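Long-range contacts in GTP-binding nuclear protein GSP1 (Encephalitozoon cuniculi, PDB 4DJT), which binds guanine nucleotides as a small GTPase of the Ran family and probably takes part in protein import into the nucleus and RNA export: residues F53-G58 / P177-V182; N64-A69 / D79-G84; L10-C15 / R171-R176. One frame throughout, in Å; residues are numbered along the deposited sequence.

Contact 1 (F53-G58 / P177-V182); sequences FLDDQG and PDLIFV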
loop_
_atom_site.group_PDB
_atom_site.type_symbol
_atom_site.label_atom_id
_atom_site.label_comp_id
_atom_site.label_asym_id
_atom_site.label_seq_id
_atom_site.Cartn_x
_atom_site.Cartn_y
_atom_site.Cartn_z
ATOM N N PHE A 53 6.551 4.274 13.178
ATOM C CA PHE A 53 7.003 3.169 13.988
ATOM C C PHE A 53 8.325 3.566 14.640
ATOM O O PHE A 53 9.123 4.294 14.062
ATOM C CB PHE A 53 7.271 1.936 13.102
ATOM C CG PHE A 53 6.079 1.441 12.351
ATOM C CD1 PHE A 53 5.781 1.943 11.100
ATOM C CD2 PHE A 53 5.258 0.490 12.883
ATOM C CE1 PHE A 53 4.683 1.500 10.398
ATOM C CE2 PHE A 53 4.157 0.006 12.160
ATOM C CZ PHE A 53 3.890 0.510 10.914
ATOM N N LEU A 54 8.553 3.053 15.828
ATOM C CA LEU A 54 9.880 3.135 16.462
ATOM C C LEU A 54 10.567 1.798 16.258
ATOM O O LEU A 54 9.958 0.726 16.445
ATOM C CB LEU A 54 9.682 3.434 17.945
ATOM C CG LEU A 54 10.848 3.774 18.857
ATOM C CD1 LEU A 54 11.669 4.940 18.332
ATOM C CD2 LEU A 54 10.264 4.128 20.226
ATOM N N ASP A 55 11.816 1.824 15.815
ATOM C CA ASP A 55 12.551 0.591 15.674
ATOM C C ASP A 55 13.412 0.239 16.906
ATOM O O ASP A 55 13.406 0.950 17.931
ATOM C CB ASP A 55 13.342 0.566 14.345
ATOM C CG ASP A 55 14.636 1.352 14.397
ATOM O OD1 ASP A 55 15.134 1.614 15.514
ATOM O OD2 ASP A 55 15.170 1.669 13.298
ATOM N N ASP A 56 14.062 -0.913 16.809
ATOM C CA ASP A 56 14.784 -1.544 17.929
ATOM C C ASP A 56 16.064 -0.796 18.299
ATOM O O ASP A 56 16.724 -1.128 19.304
ATOM C CB ASP A 56 15.142 -2.992 17.562
ATOM C CG ASP A 56 16.024 -3.084 16.326
ATOM O OD1 ASP A 56 15.513 -2.887 15.209
ATOM O OD2 ASP A 56 17.225 -3.413 16.454
ATOM N N GLN A 57 16.445 0.151 17.450
ATOM C CA GLN A 57 17.604 1.008 17.679
ATOM C C GLN A 57 17.190 2.446 17.968
ATOM O O GLN A 57 18.030 3.364 17.953
ATOM C CB GLN A 57 18.517 0.959 16.456
ATOM C CG GLN A 57 19.354 -0.297 16.435
ATOM C CD GLN A 57 20.306 -0.351 15.264
ATOM O OE1 GLN A 57 20.455 0.621 14.507
ATOM N NE2 GLN A 57 20.954 -1.494 15.100
ATOM N N GLY A 58 15.894 2.639 18.228
ATOM C CA GLY A 58 15.363 3.946 18.607
ATOM C C GLY A 58 15.188 4.937 17.458
ATOM O O GLY A 58 15.031 6.119 17.702
ATOM N N PRO A 177 18.566 -5.855 7.791
ATOM C CA PRO A 177 17.602 -6.957 7.634
ATOM C C PRO A 177 16.999 -7.402 8.958
ATOM O O PRO A 177 15.939 -8.052 8.975
ATOM C CB PRO A 177 18.457 -8.095 7.027
ATOM C CG PRO A 177 19.883 -7.698 7.268
ATOM C CD PRO A 177 19.913 -6.209 7.310
ATOM N N ASP A 178 17.662 -7.051 10.058
ATOM C CA ASP A 178 17.197 -7.435 11.407
ATOM C C ASP A 178 16.438 -6.336 12.133
ATOM O O ASP A 178 16.073 -6.491 13.299
ATOM C CB ASP A 178 18.355 -7.946 12.265
ATOM C CG ASP A 178 19.544 -6.977 12.333
ATOM O OD1 ASP A 178 19.629 -5.974 11.595
ATOM O OD2 ASP A 178 20.433 -7.273 13.140
ATOM N N LEU A 179 16.111 -5.259 11.424
ATOM C CA LEU A 179 15.333 -4.194 12.007
ATOM C C LEU A 179 13.996 -4.770 12.408
ATOM O O LEU A 179 13.382 -5.490 11.634
ATOM C CB LEU A 179 15.154 -3.047 11.003
ATOM C CG LEU A 179 14.327 -1.817 11.371
ATOM C CD1 LEU A 179 14.710 -0.651 10.452
ATOM C CD2 LEU A 179 12.807 -2.117 11.266
ATOM N N ILE A 180 13.552 -4.456 13.617
ATOM C CA ILE A 180 12.173 -4.759 14.052
ATOM C C ILE A 180 11.463 -3.511 14.593
ATOM O O ILE A 180 12.097 -2.537 14.981
ATOM C CB ILE A 180 12.118 -5.868 15.145
ATOM C CG1 ILE A 180 12.909 -5.450 16.385
ATOM C CG2 ILE A 180 12.639 -7.195 14.624
ATOM C CD1 ILE A 180 12.660 -6.351 17.600
ATOM N N PHE A 181 10.135 -3.552 14.623
ATOM C CA PHE A 181 9.368 -2.453 15.194
ATOM C C PHE A 181 9.120 -2.768 16.646
ATOM O O PHE A 181 8.761 -3.878 16.978
ATOM C CB PHE A 181 8.019 -2.237 14.473
ATOM C CG PHE A 181 8.148 -1.784 13.025
ATOM C CD1 PHE A 181 9.198 -0.991 12.607
ATOM C CD2 PHE A 181 7.170 -2.127 12.100
ATOM C CE1 PHE A 181 9.286 -0.562 11.286
ATOM C CE2 PHE A 181 7.268 -1.712 10.771
ATOM C CZ PHE A 181 8.305 -0.914 10.369
ATOM N N VAL A 182 9.346 -1.801 17.512
ATOM C CA VAL A 182 9.126 -2.014 18.945
ATOM C C VAL A 182 7.951 -1.232 19.478
ATOM O O VAL A 182 7.723 -1.215 20.669
ATOM C CB VAL A 182 10.375 -1.619 19.755
ATOM C CG1 VAL A 182 11.585 -2.361 19.209
ATOM C CG2 VAL A 182 10.567 -0.118 19.736
#
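The rings of F53 and F181 lie nearly flat on each other. They form an offset stack with planes 13° apart and centroids 4.0 Å apart. The overlap is large: F181 CE2 sits over the centre of the F53 ring, and F53 CG sits over the centre of the F181 ring. The closest approach, F53 CD2 to F181 CD2, is 3.3 Å. F53 CB adds a CH-pi contact to the same face of F181. L167 of helix 164-174 also packs on F181, and F63 and V185 pack on F53.

The backbones meet next to this stack. V182 N donates to L54 O at 2.8 Å in a nearly straight bond. D55 and F181 form a single beta bridge, and D56 N gives a weak bond to I180 O. The chain that follows helix 164-174 is thus fastened to the end of strand 46-54, where the chain turns toward strand 60-68 of the Ras-type sheet. The turn from D55 to G58 is a type I beta turn, closed by G58 N to D55 O. Within it, D55 OD1 accepts from Q57 N, an Asx turn.

D56 and I180 cross at about a right angle, with D56 CB 3.5 Å from I180 CG1. With CG between its backbone N and carbonyl carbon (chi1 60°), D56 brings its carboxylate to I180 N, and D56 OD1 accepts from I180 N at 3.0 Å. The donor stands above the carboxylate plane. D56 OD2 forms a salt bridge with R176. D55 crosses L179 in a similar way, D55 OD2 lying 3.7 Å from L179 CD1, while N59 ND2 binds that oxygen. V182 CG2 packs near L54 CG.

Contact 2 (N64-A69 / D79-G84); sequences NVWDTA and DVYYIG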
loop_
_atom_site.group_PDB
_atom_site.type_symbol
_atom_site.label_atom_id
_atom_site.label_comp_id
_atom_site.label_asym_id
_atom_site.label_seq_id
_atom_site.Cartn_x
_atom_site.Cartn_y
_atom_site.Cartn_z
ATOM N N ASN A 64 4.645 8.062 4.843
ATOM C CA ASN A 64 3.545 8.885 4.387
ATOM C C ASN A 64 2.878 8.127 3.290
ATOM O O ASN A 64 3.389 8.072 2.149
ATOM C CB ASN A 64 4.086 10.241 3.897
ATOM C CG ASN A 64 4.436 11.164 5.044
ATOM O OD1 ASN A 64 3.680 11.285 6.032
ATOM N ND2 ASN A 64 5.588 11.843 4.926
ATOM N N VAL A 65 1.791 7.433 3.648
ATOM C CA VAL A 65 1.186 6.459 2.780
ATOM C C VAL A 65 0.010 7.109 2.029
ATOM O O VAL A 65 -0.925 7.585 2.638
ATOM C CB VAL A 65 0.706 5.200 3.574
ATOM C CG1 VAL A 65 0.243 4.121 2.594
ATOM C CG2 VAL A 65 1.805 4.697 4.477
ATOM N N TRP A 66 0.127 7.210 0.699
ATOM C CA TRP A 66 -0.913 7.826 -0.135
ATOM C C TRP A 66 -1.927 6.844 -0.558
ATOM O O TRP A 66 -1.587 5.735 -0.993
ATOM C CB TRP A 66 -0.296 8.459 -1.372
ATOM C CG TRP A 66 0.424 9.727 -1.059
ATOM C CD1 TRP A 66 1.125 10.041 0.093
ATOM C CD2 TRP A 66 0.541 10.903 -1.907
ATOM N NE1 TRP A 66 1.612 11.313 0.019
ATOM C CE2 TRP A 66 1.323 11.865 -1.166
ATOM C CE3 TRP A 66 0.096 11.230 -3.189
ATOM C CZ2 TRP A 66 1.630 13.117 -1.682
ATOM C CZ3 TRP A 66 0.414 12.481 -3.702
ATOM C CH2 TRP A 66 1.169 13.403 -2.969
ATOM N N ASP A 67 -3.185 7.229 -0.439
ATOM C CA ASP A 67 -4.322 6.398 -0.886
ATOM C C ASP A 67 -5.126 7.243 -1.820
ATOM O O ASP A 67 -5.203 8.456 -1.626
ATOM C CB ASP A 67 -5.201 6.012 0.311
ATOM C CG ASP A 67 -6.336 5.065 -0.049
ATOM O OD1 ASP A 67 -6.160 4.292 -0.993
ATOM O OD2 ASP A 67 -7.386 5.045 0.694
ATOM N N THR A 68 -5.793 6.622 -2.783
ATOM C CA THR A 68 -6.642 7.352 -3.694
ATOM C C THR A 68 -8.008 7.643 -3.041
ATOM O O THR A 68 -8.325 7.136 -1.985
ATOM C CB THR A 68 -6.948 6.572 -4.974
ATOM O OG1 THR A 68 -7.915 5.536 -4.688
ATOM C CG2 THR A 68 -5.697 6.009 -5.590
ATOM N N ALA A 69 -8.783 8.503 -3.698
ATOM C CA ALA A 69 -10.182 8.741 -3.327
ATOM C C ALA A 69 -11.167 7.952 -4.244
ATOM O O ALA A 69 -12.341 8.290 -4.336
ATOM C CB ALA A 69 -10.466 10.252 -3.397
ATOM N N ASP A 79 0.421 11.325 -12.610
ATOM C CA ASP A 79 1.819 11.105 -12.300
ATOM C C ASP A 79 2.196 11.642 -10.928
ATOM O O ASP A 79 3.008 11.044 -10.242
ATOM C CB ASP A 79 2.725 11.760 -13.364
ATOM C CG ASP A 79 2.637 11.072 -14.744
ATOM O OD1 ASP A 79 2.022 9.985 -14.862
ATOM O OD2 ASP A 79 3.203 11.628 -15.715
ATOM N N VAL A 80 1.613 12.776 -10.533
ATOM C CA VAL A 80 1.905 13.372 -9.215
ATOM C C VAL A 80 1.543 12.456 -8.047
ATOM O O VAL A 80 2.109 12.590 -6.978
ATOM C CB VAL A 80 1.250 14.764 -9.027
ATOM C CG1 VAL A 80 2.061 15.823 -9.770
ATOM C CG2 VAL A 80 -0.197 14.753 -9.488
ATOM N N TYR A 81 0.633 11.524 -8.268
ATOM C CA TYR A 81 0.354 10.498 -7.275
ATOM C C TYR A 81 1.625 9.721 -6.974
ATOM O O TYR A 81 1.944 9.459 -5.810
ATOM C CB TYR A 81 -0.760 9.567 -7.746
ATOM C CG TYR A 81 -1.220 8.552 -6.702
ATOM C CD1 TYR A 81 -0.806 7.225 -6.747
ATOM C CD2 TYR A 81 -2.071 8.925 -5.660
ATOM C CE1 TYR A 81 -1.212 6.301 -5.777
ATOM C CE2 TYR A 81 -2.468 8.014 -4.696
ATOM C CZ TYR A 81 -2.036 6.706 -4.750
ATOM O OH TYR A 81 -2.517 5.799 -3.794
ATOM N N TYR A 82 2.333 9.334 -8.037
ATOM C CA TYR A 82 3.516 8.476 -7.911
ATOM C C TYR A 82 4.780 9.259 -7.551
ATOM O O TYR A 82 5.667 8.741 -6.874
ATOM C CB TYR A 82 3.733 7.687 -9.185
ATOM C CG TYR A 82 2.594 6.781 -9.534
ATOM C CD1 TYR A 82 2.195 5.770 -8.671
ATOM C CD2 TYR A 82 1.930 6.910 -10.703
ATOM C CE1 TYR A 82 1.162 4.929 -8.980
ATOM C CE2 TYR A 82 0.882 6.056 -11.029
ATOM C CZ TYR A 82 0.526 5.055 -10.156
ATOM O OH TYR A 82 -0.513 4.223 -10.462
ATOM N N ILE A 83 4.888 10.496 -8.035
ATOM C CA ILE A 83 6.156 11.235 -7.944
ATOM C C ILE A 83 6.660 11.351 -6.508
ATOM O O ILE A 83 5.907 11.666 -5.595
ATOM C CB ILE A 83 6.035 12.654 -8.533
ATOM C CG1 ILE A 83 5.938 12.575 -10.057
ATOM C CG2 ILE A 83 7.255 13.506 -8.149
ATOM C CD1 ILE A 83 5.718 13.924 -10.749
ATOM N N GLY A 84 7.936 11.076 -6.311
ATOM C CA GLY A 84 8.533 11.196 -4.994
ATOM C C GLY A 84 8.397 9.949 -4.119
ATOM O O GLY A 84 8.942 9.925 -3.012
#
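CG of Y81 stands anti to its backbone N (chi1 -174°). The side chain sets out away from strand 60-68, but the phenol end reaches the strand at W66, D67 and T68. In W66, CG is anti to the carbonyl carbon (chi1 -74°), and the indole extends beside the chain of V80 and Y81. The side chains of W66 and Y81 run antiparallel alongside each other.

W66 CB lies 4.0 Å from Y81 CE2. The six-membered part of the indole also reaches backbone carbonyls of the short helix: W66 CE3 is 3.7 Å from Y81 O, and W66 CZ3 is 3.7 Å from V80 O. These oxygens approach the indole obliquely. K13 lies close by. Its NZ binds Y81 O and I83 O, and it also makes a cation-pi contact with W66.

T68 crosses Y81 at about a right angle. T68 CG2 touches the phenol end, 3.7 Å from Y81 OH and 3.8 Å from Y81 CZ. The hydroxyl of T68 faces other partners, E72 and G70 N.

The phenol oxygen is buried. Y81 OH comes within 3.0 Å of W66 O, a close approach without a hydrogen bond. It bonds L16 O instead, on the neighbouring strand 11-17. The tip of Y81 therefore lies against two adjacent strands of the sheet.

D67 points away from Y81, to the nucleotide side. Its OD2 is bound by T25 OG1 and Y194 OH, and its side chain lies about 4 Å from the bound magnesium ion. Residues 79-84 fall within the predicted switch II region. At the head of that region, D67, T68 and A69 run into G70, probably a GTP-binding residue, and together they make the DxxG motif of Ras-type GTPases.

Contact 3 (L10-C15 / R171-R176); sequences LTYKIC and RIFTGR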
loop_
_atom_site.group_PDB
_atom_site.type_symbol
_atom_site.label_atom_id
_atom_site.label_comp_id
_atom_site.label_asym_id
_atom_site.label_seq_id
_atom_site.Cartn_x
_atom_site.Cartn_y
_atom_site.Cartn_z
ATOM N N LEU A 10 13.126 9.132 10.002
ATOM C CA LEU A 10 13.416 8.654 8.606
ATOM C C LEU A 10 12.039 8.621 7.936
ATOM O O LEU A 10 11.156 7.997 8.470
ATOM C CB LEU A 10 14.010 7.243 8.608
ATOM C CG LEU A 10 15.468 6.916 9.045
ATOM C CD1 LEU A 10 15.556 5.510 9.646
ATOM C CD2 LEU A 10 16.443 6.963 7.866
ATOM N N THR A 11 11.879 9.278 6.783
ATOM C CA THR A 11 10.534 9.531 6.182
ATOM C C THR A 11 10.473 9.099 4.737
ATOM O O THR A 11 11.317 9.463 3.929
ATOM C CB THR A 11 10.138 11.018 6.270
ATOM O OG1 THR A 11 10.329 11.460 7.607
ATOM C CG2 THR A 11 8.664 11.246 5.864
ATOM N N TYR A 12 9.437 8.338 4.398
ATOM C CA TYR A 12 9.330 7.746 3.082
ATOM C C TYR A 12 7.915 7.874 2.577
ATOM O O TYR A 12 6.984 7.579 3.307
ATOM C CB TYR A 12 9.683 6.258 3.146
ATOM C CG TYR A 12 11.015 5.989 3.796
ATOM C CD1 TYR A 12 12.187 6.217 3.120
ATOM C CD2 TYR A 12 11.084 5.554 5.138
ATOM C CE1 TYR A 12 13.422 5.995 3.717
ATOM C CE2 TYR A 12 12.302 5.296 5.745
ATOM C CZ TYR A 12 13.473 5.534 5.029
ATOM O OH TYR A 12 14.664 5.278 5.647
ATOM N N LYS A 13 7.747 8.314 1.338
ATOM C CA LYS A 13 6.426 8.271 0.723
ATOM C C LYS A 13 6.171 6.894 0.145
ATOM O O LYS A 13 7.005 6.362 -0.633
ATOM C CB LYS A 13 6.296 9.284 -0.385
ATOM C CG LYS A 13 5.034 9.112 -1.225
ATOM C CD LYS A 13 4.963 10.144 -2.313
ATOM C CE LYS A 13 3.776 9.920 -3.244
ATOM N NZ LYS A 13 3.579 11.072 -4.174
ATOM N N ILE A 14 4.979 6.361 0.403
ATOM C CA ILE A 14 4.620 5.044 -0.124
ATOM C C ILE A 14 3.285 5.197 -0.850
ATOM O O ILE A 14 2.344 5.769 -0.285
ATOM C CB ILE A 14 4.449 3.981 1.000
ATOM C CG1 ILE A 14 5.738 3.814 1.834
ATOM C CG2 ILE A 14 3.918 2.668 0.422
ATOM C CD1 ILE A 14 6.909 3.275 1.060
ATOM N N CYS A 15 3.173 4.639 -2.049
ATOM C CA CYS A 15 1.896 4.617 -2.778
ATOM C C CYS A 15 1.173 3.308 -2.619
ATOM O O CYS A 15 1.759 2.237 -2.849
ATOM C CB CYS A 15 2.112 4.850 -4.280
ATOM S SG CYS A 15 2.731 6.517 -4.645
ATOM N N ARG A 171 13.214 -2.270 6.353
ATOM C CA ARG A 171 14.442 -3.032 6.156
ATOM C C ARG A 171 15.193 -2.682 4.878
ATOM O O ARG A 171 16.416 -2.447 4.923
ATOM C CB ARG A 171 14.152 -4.540 6.228
ATOM C CG ARG A 171 13.734 -4.952 7.604
ATOM C CD ARG A 171 13.099 -6.334 7.695
ATOM N NE ARG A 171 12.990 -6.734 9.093
ATOM C CZ ARG A 171 12.424 -7.862 9.528
ATOM N NH1 ARG A 171 11.876 -8.743 8.675
ATOM N NH2 ARG A 171 12.399 -8.105 10.832
ATOM N N ILE A 172 14.474 -2.589 3.762
ATOM C CA ILE A 172 15.051 -2.172 2.488
ATOM C C ILE A 172 15.680 -0.777 2.590
ATOM O O ILE A 172 16.854 -0.544 2.191
ATOM C CB ILE A 172 13.987 -2.171 1.344
ATOM C CG1 ILE A 172 13.487 -3.611 1.015
ATOM C CG2 ILE A 172 14.566 -1.500 0.099
ATOM C CD1 ILE A 172 14.537 -4.607 0.489
ATOM N N PHE A 173 14.895 0.162 3.112
ATOM C CA PHE A 173 15.316 1.541 3.141
ATOM C C PHE A 173 16.504 1.763 4.062
ATOM O O PHE A 173 17.420 2.543 3.704
ATOM C CB PHE A 173 14.160 2.426 3.556
ATOM C CG PHE A 173 12.995 2.431 2.582
ATOM C CD1 PHE A 173 13.201 2.285 1.206
ATOM C CD2 PHE A 173 11.718 2.642 3.041
ATOM C CE1 PHE A 173 12.136 2.323 0.320
ATOM C CE2 PHE A 173 10.660 2.714 2.172
ATOM C CZ PHE A 173 10.857 2.522 0.811
ATOM N N THR A 174 16.505 1.106 5.230
ATOM C CA THR A 174 17.612 1.240 6.209
ATOM C C THR A 174 18.792 0.331 5.882
ATOM O O THR A 174 19.916 0.567 6.357
ATOM C CB THR A 174 17.187 0.938 7.667
ATOM O OG1 THR A 174 16.780 -0.445 7.788
ATOM C CG2 THR A 174 16.077 1.867 8.151
ATOM N N GLY A 175 18.550 -0.716 5.098
ATOM C CA GLY A 175 19.559 -1.716 4.837
ATOM C C GLY A 175 19.792 -2.719 5.970
ATOM O O GLY A 175 20.726 -3.503 5.890
ATOM N N ARG A 176 18.949 -2.691 7.012
ATOM C CA ARG A 176 19.119 -3.502 8.200
ATOM C C ARG A 176 18.113 -4.644 8.145
ATOM O O ARG A 176 16.939 -4.449 8.429
ATOM C CB ARG A 176 18.850 -2.710 9.483
ATOM C CG ARG A 176 19.844 -1.616 9.881
ATOM C CD ARG A 176 19.405 -0.981 11.220
ATOM N NE ARG A 176 19.348 -2.025 12.250
ATOM C CZ ARG A 176 18.379 -2.213 13.158
ATOM N NH1 ARG A 176 17.322 -1.399 13.280
ATOM N NH2 ARG A 176 18.487 -3.255 13.975
HETATM O O HOH W 1 16.891 5.599 4.476
#
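Aromatic packing between Y12 and F173 carries the contact. The two rings form an offset stack with centroids 4.3 Å apart and planes at 26°. F173 CD2 lies over the centre of the Y12 ring, 3.5 Å from Y12 CG. The side chains lie alongside each other but point in opposite senses, which brings F173 CB near the phenol end, 3.5 Å from Y12 CZ. In F173, CG is anti to the carbonyl carbon (chi1 -64°), and the ring it carries lies against the face of Y12.

Aliphatic contacts flank the stack. I14 CD1 meets the F173 ring at its edge, in plane, 4.0 Å from F173 CE2. L10 and T174 cross at about a right angle, with L10 CD1 4.0 Å from T174 CG2. F63 of strand 60-68 lies against Y12 and I14.

One water provides the polar link. It lies in the plane of the Y12 ring at its edge, at a short 2.5 Å from Y12 OH. It donates to F173 O, 3.2 Å away. No direct hydrogen bond joins the two segments. At the helix end, T174 OG1 accepts from R176 N, an ST turn, and also bonds A170 O.

Strand 11-17 is a central strand of the Ras-type sheet, and helix 164-174 packs against it here. The chemistry is almost wholly apolar. The joint of strand and helix therefore rests on ring overlap and methyl packing rather than on directional bonds, and the phenol OH at its rim is met by water.

How the contacts relate
All three contacts reach one sheet, in which strands 46-54, 60-68 and 11-17 lie side by side. Contacts 1 and 3 have centres about 12 Å apart and join directly. The D56 OD2 to R176 NH2 salt bridge measures 2.8 Å, and R171 NE probably bonds L179 O at 2.9 Å. Contacts 2 and 3 have centres about 16 Å apart. W66 N probably bonds I14 O between adjacent strands. Contacts 1 and 2 do not touch; their nearest atoms are about 7 Å apart. Contact 2 lies nearest the nucleotide, with the D67 side chain about 5 Å from GDP. The I14 side chain of contact 3 is about 14 Å from the bound GDP.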